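Local structure of aldehyde dehydrogenase (Trypanosoma brucei, 5MYP) at residues 88-91 with 92-95; 288-291 with 292-296; 317-320 with 321-325. The protein probably oxidises aldehydes to carboxylic acids with NAD+ as electron acceptor in the glycosome. All blocks are in the same frame, centred on the assembly; numbering follows the deposited sequence.

How the contacts relate
All three contacts are local, each lying along one helix or at its start, and no two share a helix. Contact 1 lies late in helix 69-95, on the other side of the chain's centre from contacts 2 and 3; its centre is 50 Å from that of contact 2. Contacts 2 and 3 are neighbours without touching, about 8 Å apart at their nearest atoms, and both lean on strand 346-353. Contacts 1 and 2 are partly buried, whereas contact 3 is a surface contact. Chemistry follows place: a CH-pi contact of histidine on tyrosine and bridging waters at 88-95, a salt bridge behind a glycine start at 288-296, and an asparagine cap with a valine-histidine contact at 317-325.

Contact 1: 88-91 with 92-95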
loop_
_atom_site.group_PDB
_atom_site.type_symbol
_atom_site.label_atom_id
_atom_site.label_comp_id
_atom_site.label_asym_id
_atom_site.label_seq_id
_atom_site.Cartn_x
_atom_site.Cartn_y
_atom_site.Cartn_z
ATOM N N ILE A 88 -15.197 -17.544 -3.474
ATOM C CA ILE A 88 -15.552 -18.824 -2.839
ATOM C C ILE A 88 -14.663 -19.957 -3.374
ATOM O O ILE A 88 -14.073 -20.702 -2.588
ATOM C CB ILE A 88 -17.050 -19.181 -3.021
ATOM C CG1 ILE A 88 -17.928 -18.179 -2.263
ATOM C CG2 ILE A 88 -17.341 -20.601 -2.523
ATOM C CD1 ILE A 88 -19.400 -18.232 -2.628
ATOM N N GLU A 89 -14.572 -20.066 -4.700
ATOM C CA GLU A 89 -13.774 -21.118 -5.359
ATOM C C GLU A 89 -12.306 -21.131 -4.947
ATOM O O GLU A 89 -11.734 -22.202 -4.745
ATOM C CB GLU A 89 -13.827 -20.972 -6.887
ATOM C CG GLU A 89 -15.127 -21.426 -7.539
ATOM C CD GLU A 89 -15.244 -20.978 -8.988
ATOM O OE1 GLU A 89 -14.199 -20.675 -9.615
ATOM O OE2 GLU A 89 -16.382 -20.929 -9.502
ATOM N N HIS A 90 -11.703 -19.946 -4.840
ATOM C CA HIS A 90 -10.256 -19.820 -4.624
ATOM C C HIS A 90 -9.826 -19.514 -3.179
ATOM O O HIS A 90 -8.631 -19.386 -2.925
ATOM C CB HIS A 90 -9.683 -18.757 -5.571
ATOM C CG HIS A 90 -9.882 -19.070 -7.022
ATOM N ND1 HIS A 90 -9.369 -20.201 -7.619
ATOM C CD2 HIS A 90 -10.534 -18.397 -7.997
ATOM C CE1 HIS A 90 -9.704 -20.216 -8.896
ATOM N NE2 HIS A 90 -10.415 -19.132 -9.151
ATOM N N MET A 91 -10.771 -19.422 -2.240
ATOM C CA MET A 91 -10.455 -19.010 -0.858
ATOM C C MET A 91 -9.408 -19.902 -0.199
ATOM O O MET A 91 -8.458 -19.407 0.411
ATOM C CB MET A 91 -11.703 -19.004 0.024
ATOM C CG MET A 91 -11.484 -18.398 1.404
ATOM S SD MET A 91 -12.985 -18.480 2.393
ATOM C CE MET A 91 -13.934 -17.189 1.603
ATOM N N ASP A 92 -9.597 -21.215 -0.314
ATOM C CA ASP A 92 -8.667 -22.180 0.277
ATOM C C ASP A 92 -7.255 -22.040 -0.289
ATOM O O ASP A 92 -6.289 -22.206 0.439
ATOM C CB ASP A 92 -9.189 -23.611 0.106
ATOM C CG ASP A 92 -10.429 -23.871 0.942
ATOM O OD1 ASP A 92 -10.278 -24.076 2.161
ATOM O OD2 ASP A 92 -11.545 -23.868 0.381
ATOM N N GLU A 93 -7.139 -21.710 -1.575
ATOM C CA GLU A 93 -5.838 -21.425 -2.192
ATOM C C GLU A 93 -5.225 -20.148 -1.607
ATOM O O GLU A 93 -4.046 -20.130 -1.260
ATOM C CB GLU A 93 -5.972 -21.290 -3.714
ATOM C CG GLU A 93 -4.652 -21.174 -4.471
ATOM C CD GLU A 93 -4.827 -20.786 -5.931
ATOM O OE1 GLU A 93 -5.908 -21.044 -6.497
ATOM O OE2 GLU A 93 -3.883 -20.222 -6.524
ATOM N N TYR A 94 -6.032 -19.092 -1.495
ATOM C CA TYR A 94 -5.529 -17.786 -1.057
ATOM C C TYR A 94 -5.072 -17.757 0.406
ATOM O O TYR A 94 -4.089 -17.088 0.726
ATOM C CB TYR A 94 -6.568 -16.685 -1.325
ATOM C CG TYR A 94 -6.940 -16.462 -2.791
ATOM C CD1 TYR A 94 -6.105 -16.890 -3.838
ATOM C CD2 TYR A 94 -8.118 -15.790 -3.134
ATOM C CE1 TYR A 94 -6.449 -16.678 -5.162
ATOM C CE2 TYR A 94 -8.461 -15.571 -4.467
ATOM C CZ TYR A 94 -7.614 -16.019 -5.470
ATOM O OH TYR A 94 -7.919 -15.822 -6.788
ATOM N N VAL A 95 -5.759 -18.487 1.282
ATOM C CA VAL A 95 -5.411 -18.497 2.710
ATOM C C VAL A 95 -4.116 -19.251 3.064
ATOM O O VAL A 95 -3.547 -19.008 4.124
ATOM C CB VAL A 95 -6.568 -19.029 3.599
ATOM C CG1 VAL A 95 -7.791 -18.124 3.501
ATOM C CG2 VAL A 95 -6.926 -20.474 3.271
HETATM O O HOH W 1 -12.977 -22.939 -1.817
HETATM O O HOH W 2 -9.576 -22.778 -3.295
#
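His90 and Tyr94 meet one turn apart late in the long helix 69-95 of the aldehyde dehydrogenase fold, and this is the tight side of the contact. His90 CB sits over the tyrosine ring, 3.8 Å from its centroid and 25° off the normal, a CH-pi contact. On the same ring lies His90 O, offset toward the rim, which also accepts the helical bond from Tyr94 N at 3.0 Å. The two rings are oblique, with planes at 33°, and the closest side-chain approach is His90 CB to Tyr94 CZ, 3.4 Å. Tyr94 CG is anti to its carbonyl carbon (chi1 -62°), which swings the ring back along the helix, where the hydroxyl bonds His86. His86 also meets the His90 ring edge-to-face, and His90 NE2 makes a weak hydrogen bond to Glu103 of the second subunit. Met91 and Val95 add a looser apolar touch, CG to CG1 at 4.3 Å, while Met91 also packs on Leu43 of helix 36-52.

The other side is wet and charged. The Asp92 and Glu93 amides lack their bonds to Ile88 O and Glu89 O, four residues back, a kink that water 2 bridges by donating to Glu89 O at 2.7 Å and accepting from Glu93 N at 3.2 Å. Glu93 pairs with Arg447 and Asp92 with Lys40; water 1 lies between Ile88 O and Asp92 OD2, 2.8 Å from the latter.

Contact 2: 288-291 with 292-296; sequences GDKF and LKVLK
Asp289 and Lys293 form a salt bridge one turn apart, with Lys293 NZ 2.8 Å from Asp289 OD2. The ammonium meets that oxygen on its syn side, 21° out of the carboxylate plane. The meeting is set up by Asp289 CG, anti to the backbone N (chi1 -172°), and by a lysine chain that is extended beyond CG and carries CD and CE obliquely across the carboxylate. Lys293 CE comes within 3.1 Å of Asp289 OD2. The same pair is tied through the main chain, where Lys293 N donates to Asp289 O at 2.9 Å.

This is the first turn of the short helix 289-296. Gly288 occupies the N-cap position and is also where helix 272-287 ends; its positive phi (87°) lets the chain turn from one helix into the next. The bond that Leu292 N makes back to Gly288 O is weak, at 3.4 Å.

Across the helix from the salt bridge, Phe291 and Leu295 lie side by side, CE2 to CD2 at 4.0 Å. Both side chains press on Leu308 of helix 304-309 and on Thr346 of strand 346-353, while Leu292 turns to Arg283 and Leu287 of the preceding helix.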
loop_
_atom_site.group_PDB
_atom_site.type_symbol
_atom_site.label_atom_id
_atom_site.label_comp_id
_atom_site.label_asym_id
_atom_site.label_seq_id
_atom_site.Cartn_x
_atom_site.Cartn_y
_atom_site.Cartn_z
ATOM N N GLY A 288 -30.111 4.981 -31.724
ATOM C CA GLY A 288 -31.299 4.911 -32.575
ATOM C C GLY A 288 -31.716 6.272 -33.102
ATOM O O GLY A 288 -31.500 7.295 -32.454
ATOM N N ASP A 289 -32.348 6.262 -34.273
ATOM C CA ASP A 289 -32.735 7.477 -34.993
ATOM C C ASP A 289 -33.803 8.277 -34.241
ATOM O O ASP A 289 -33.684 9.500 -34.109
ATOM C CB ASP A 289 -33.232 7.107 -36.402
ATOM C CG ASP A 289 -33.468 8.321 -37.299
ATOM O OD1 ASP A 289 -32.627 9.247 -37.326
ATOM O OD2 ASP A 289 -34.498 8.335 -38.005
ATOM N N LYS A 290 -34.832 7.588 -33.742
ATOM C CA LYS A 290 -35.956 8.259 -33.077
ATOM C C LYS A 290 -35.528 9.029 -31.826
ATOM O O LYS A 290 -35.948 10.172 -31.634
ATOM C CB LYS A 290 -37.082 7.279 -32.728
ATOM C CG LYS A 290 -38.342 7.976 -32.230
ATOM C CD LYS A 290 -39.570 7.080 -32.233
ATOM C CE LYS A 290 -40.766 7.828 -31.671
ATOM N NZ LYS A 290 -42.057 7.154 -31.971
ATOM N N PHE A 291 -34.699 8.407 -30.988
ATOM C CA PHE A 291 -34.183 9.069 -29.781
ATOM C C PHE A 291 -33.460 10.371 -30.138
ATOM O O PHE A 291 -33.760 11.422 -29.572
ATOM C CB PHE A 291 -33.251 8.139 -28.987
ATOM C CG PHE A 291 -32.573 8.811 -27.824
ATOM C CD1 PHE A 291 -33.253 9.010 -26.627
ATOM C CD2 PHE A 291 -31.258 9.264 -27.928
ATOM C CE1 PHE A 291 -32.629 9.635 -25.551
ATOM C CE2 PHE A 291 -30.635 9.892 -26.861
ATOM C CZ PHE A 291 -31.326 10.078 -25.673
ATOM N N LEU A 292 -32.526 10.290 -31.084
ATOM C CA LEU A 292 -31.749 11.457 -31.510
ATOM C C LEU A 292 -32.618 12.544 -32.146
ATOM O O LEU A 292 -32.465 13.718 -31.820
ATOM C CB LEU A 292 -30.615 11.048 -32.462
ATOM C CG LEU A 292 -29.444 10.295 -31.825
ATOM C CD1 LEU A 292 -28.516 9.733 -32.897
ATOM C CD2 LEU A 292 -28.682 11.190 -30.857
ATOM N N LYS A 293 -33.539 12.148 -33.025
ATOM C CA LYS A 293 -34.470 13.099 -33.653
ATOM C C LYS A 293 -35.311 13.872 -32.634
ATOM O O LYS A 293 -35.484 15.090 -32.769
ATOM C CB LYS A 293 -35.399 12.390 -34.643
ATOM C CG LYS A 293 -34.747 12.055 -35.972
ATOM C CD LYS A 293 -35.679 11.197 -36.810
ATOM C CE LYS A 293 -35.341 11.259 -38.288
ATOM N NZ LYS A 293 -36.216 10.327 -39.051
ATOM N N VAL A 294 -35.818 13.163 -31.622
ATOM C CA VAL A 294 -36.630 13.780 -30.565
ATOM C C VAL A 294 -35.781 14.731 -29.720
ATOM O O VAL A 294 -36.204 15.851 -29.426
ATOM C CB VAL A 294 -37.334 12.721 -29.668
ATOM C CG1 VAL A 294 -38.030 13.368 -28.474
ATOM C CG2 VAL A 294 -38.346 11.924 -30.485
ATOM N N LEU A 295 -34.587 14.278 -29.348
ATOM C CA LEU A 295 -33.645 15.104 -28.591
ATOM C C LEU A 295 -33.188 16.346 -29.369
ATOM O O LEU A 295 -33.066 17.427 -28.784
ATOM C CB LEU A 295 -32.431 14.268 -28.159
ATOM C CG LEU A 295 -31.490 14.836 -27.103
ATOM C CD1 LEU A 295 -32.234 15.115 -25.821
ATOM C CD2 LEU A 295 -30.368 13.848 -26.881
ATOM N N LYS A 296 -32.947 16.181 -30.670
ATOM C CA LYS A 296 -32.597 17.292 -31.556
ATOM C C LYS A 296 -33.735 18.298 -31.755
ATOM O O LYS A 296 -33.478 19.474 -32.024
ATOM C CB LYS A 296 -32.173 16.764 -32.927
ATOM C CG LYS A 296 -31.587 17.847 -33.817
ATOM C CD LYS A 296 -30.520 18.644 -33.084
ATOM C CE LYS A 296 -30.208 19.948 -33.800
ATOM N NZ LYS A 296 -29.802 19.719 -35.212
#

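Contact 3: 317-320 with 321-325. Unlike the reference sequence in segment 321-325: Gln323 (reference His).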
loop_
_atom_site.group_PDB
_atom_site.type_symbol
_atom_site.label_atom_id
_atom_site.label_comp_id
_atom_site.label_asym_id
_atom_site.label_seq_id
_atom_site.Cartn_x
_atom_site.Cartn_y
_atom_site.Cartn_z
ATOM N N VAL A 317 -25.820 13.124 -13.552
ATOM C CA VAL A 317 -26.101 13.000 -12.107
ATOM C C VAL A 317 -26.954 14.136 -11.523
ATOM O O VAL A 317 -27.863 13.878 -10.737
ATOM C CB VAL A 317 -24.791 12.817 -11.292
ATOM C CG1 VAL A 317 -23.914 14.063 -11.325
ATOM C CG2 VAL A 317 -25.085 12.397 -9.856
ATOM N N ASN A 318 -26.679 15.375 -11.930
ATOM C CA ASN A 318 -27.423 16.540 -11.432
ATOM C C ASN A 318 -27.270 17.745 -12.365
ATOM O O ASN A 318 -26.482 17.705 -13.318
ATOM C CB ASN A 318 -26.998 16.887 -9.988
ATOM C CG ASN A 318 -25.506 17.179 -9.849
ATOM O OD1 ASN A 318 -24.882 17.752 -10.741
ATOM N ND2 ASN A 318 -24.934 16.789 -8.715
ATOM N N ALA A 319 -28.029 18.804 -12.082
ATOM C CA ALA A 319 -28.021 20.033 -12.886
ATOM C C ALA A 319 -26.640 20.693 -12.975
ATOM O O ALA A 319 -26.252 21.179 -14.037
ATOM C CB ALA A 319 -29.042 21.027 -12.336
ATOM N N SER A 320 -25.907 20.701 -11.863
ATOM C CA SER A 320 -24.561 21.286 -11.811
ATOM C C SER A 320 -23.595 20.615 -12.790
ATOM O O SER A 320 -22.895 21.293 -13.542
ATOM C CB SER A 320 -24.000 21.189 -10.393
ATOM O OG SER A 320 -24.872 21.823 -9.472
ATOM N N HIS A 321 -23.575 19.285 -12.775
ATOM C CA HIS A 321 -22.761 18.506 -13.715
ATOM C C HIS A 321 -23.229 18.687 -15.168
ATOM O O HIS A 321 -22.404 18.743 -16.078
ATOM C CB HIS A 321 -22.743 17.019 -13.329
ATOM C CG HIS A 321 -21.850 16.707 -12.163
ATOM N ND1 HIS A 321 -20.896 15.710 -12.203
ATOM C CD2 HIS A 321 -21.753 17.269 -10.934
ATOM C CE1 HIS A 321 -20.259 15.665 -11.045
ATOM N NE2 HIS A 321 -20.759 16.602 -10.259
ATOM N N PHE A 322 -24.545 18.789 -15.371
ATOM C CA PHE A 322 -25.117 19.059 -16.694
ATOM C C PHE A 322 -24.590 20.377 -17.283
ATOM O O PHE A 322 -24.115 20.397 -18.418
ATOM C CB PHE A 322 -26.654 19.079 -16.630
ATOM C CG PHE A 322 -27.314 19.393 -17.941
ATOM C CD1 PHE A 322 -27.553 20.713 -18.323
ATOM C CD2 PHE A 322 -27.706 18.371 -18.798
ATOM C CE1 PHE A 322 -28.156 21.007 -19.533
ATOM C CE2 PHE A 322 -28.313 18.660 -20.010
ATOM C CZ PHE A 322 -28.536 19.979 -20.380
ATOM N N GLN A 323 -24.677 21.458 -16.507
ATOM C CA GLN A 323 -24.221 22.782 -16.953
ATOM C C GLN A 323 -22.718 22.809 -17.249
ATOM O O GLN A 323 -22.292 23.416 -18.229
ATOM C CB GLN A 323 -24.574 23.857 -15.915
ATOM C CG GLN A 323 -26.071 24.082 -15.748
ATOM C CD GLN A 323 -26.434 24.754 -14.432
ATOM O OE1 GLN A 323 -25.679 25.572 -13.906
ATOM N NE2 GLN A 323 -27.604 24.416 -13.901
ATOM N N ARG A 324 -21.931 22.144 -16.403
ATOM C CA ARG A 324 -20.476 21.998 -16.610
ATOM C C ARG A 324 -20.143 21.322 -17.949
ATOM O O ARG A 324 -19.262 21.779 -18.677
ATOM C CB ARG A 324 -19.872 21.197 -15.446
ATOM C CG ARG A 324 -18.379 20.904 -15.533
ATOM C CD ARG A 324 -17.904 20.186 -14.278
ATOM N NE ARG A 324 -16.548 19.651 -14.417
ATOM C CZ ARG A 324 -16.212 18.495 -15.002
ATOM N NH1 ARG A 324 -17.124 17.686 -15.550
ATOM N NH2 ARG A 324 -14.928 18.144 -15.049
ATOM N N LEU A 325 -20.863 20.245 -18.264
ATOM C CA LEU A 325 -20.668 19.517 -19.520
ATOM C C LEU A 325 -21.113 20.329 -20.737
ATOM O O LEU A 325 -20.448 20.303 -21.772
ATOM C CB LEU A 325 -21.393 18.166 -19.483
ATOM C CG LEU A 325 -20.799 17.156 -18.492
ATOM C CD1 LEU A 325 -21.796 16.053 -18.167
ATOM C CD2 LEU A 325 -19.499 16.564 -19.020
#
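An asparagine N-cap starts helix 319-328, about 11 Å from the predicted active-site Cys259 as measured from the side chain of His321. Asn318 OD1 accepts from His321 N at 2.9 Å, and the bond is straight: 169° at the hydrogen and nearly along the C=O axis at the oxygen. The side chain reaches that amide because CG lies between the backbone N and the carbonyl carbon (chi1 58°), folding the amide group over the first turn. Its main-chain carbonyl makes the first helical bond, Asn318 O taking Phe322 N.

The His321 ring is placed against the residue before the cap. Val317 CG1 lies over one face, 3.6 Å from the ring centroid and 21° off the normal, a CH-pi contact displaced toward CG and ND1. The asparagine amide is steeply inclined to the ring, its OD1 3.2 Å from His321 CD2. Val317 also touches Trp127, and its backbone N donates to Gln257, which probably helps hold the chain leading into the helix.

Further along, Phe322 turns inward onto Ile347 of strand 346-353, and Arg324 bonds the carbonyls of Glu365 and Ile366 besides its salt bridge to Glu364. On the exposed flank, Gln323 N bonds Ala319 O at 2.9 Å.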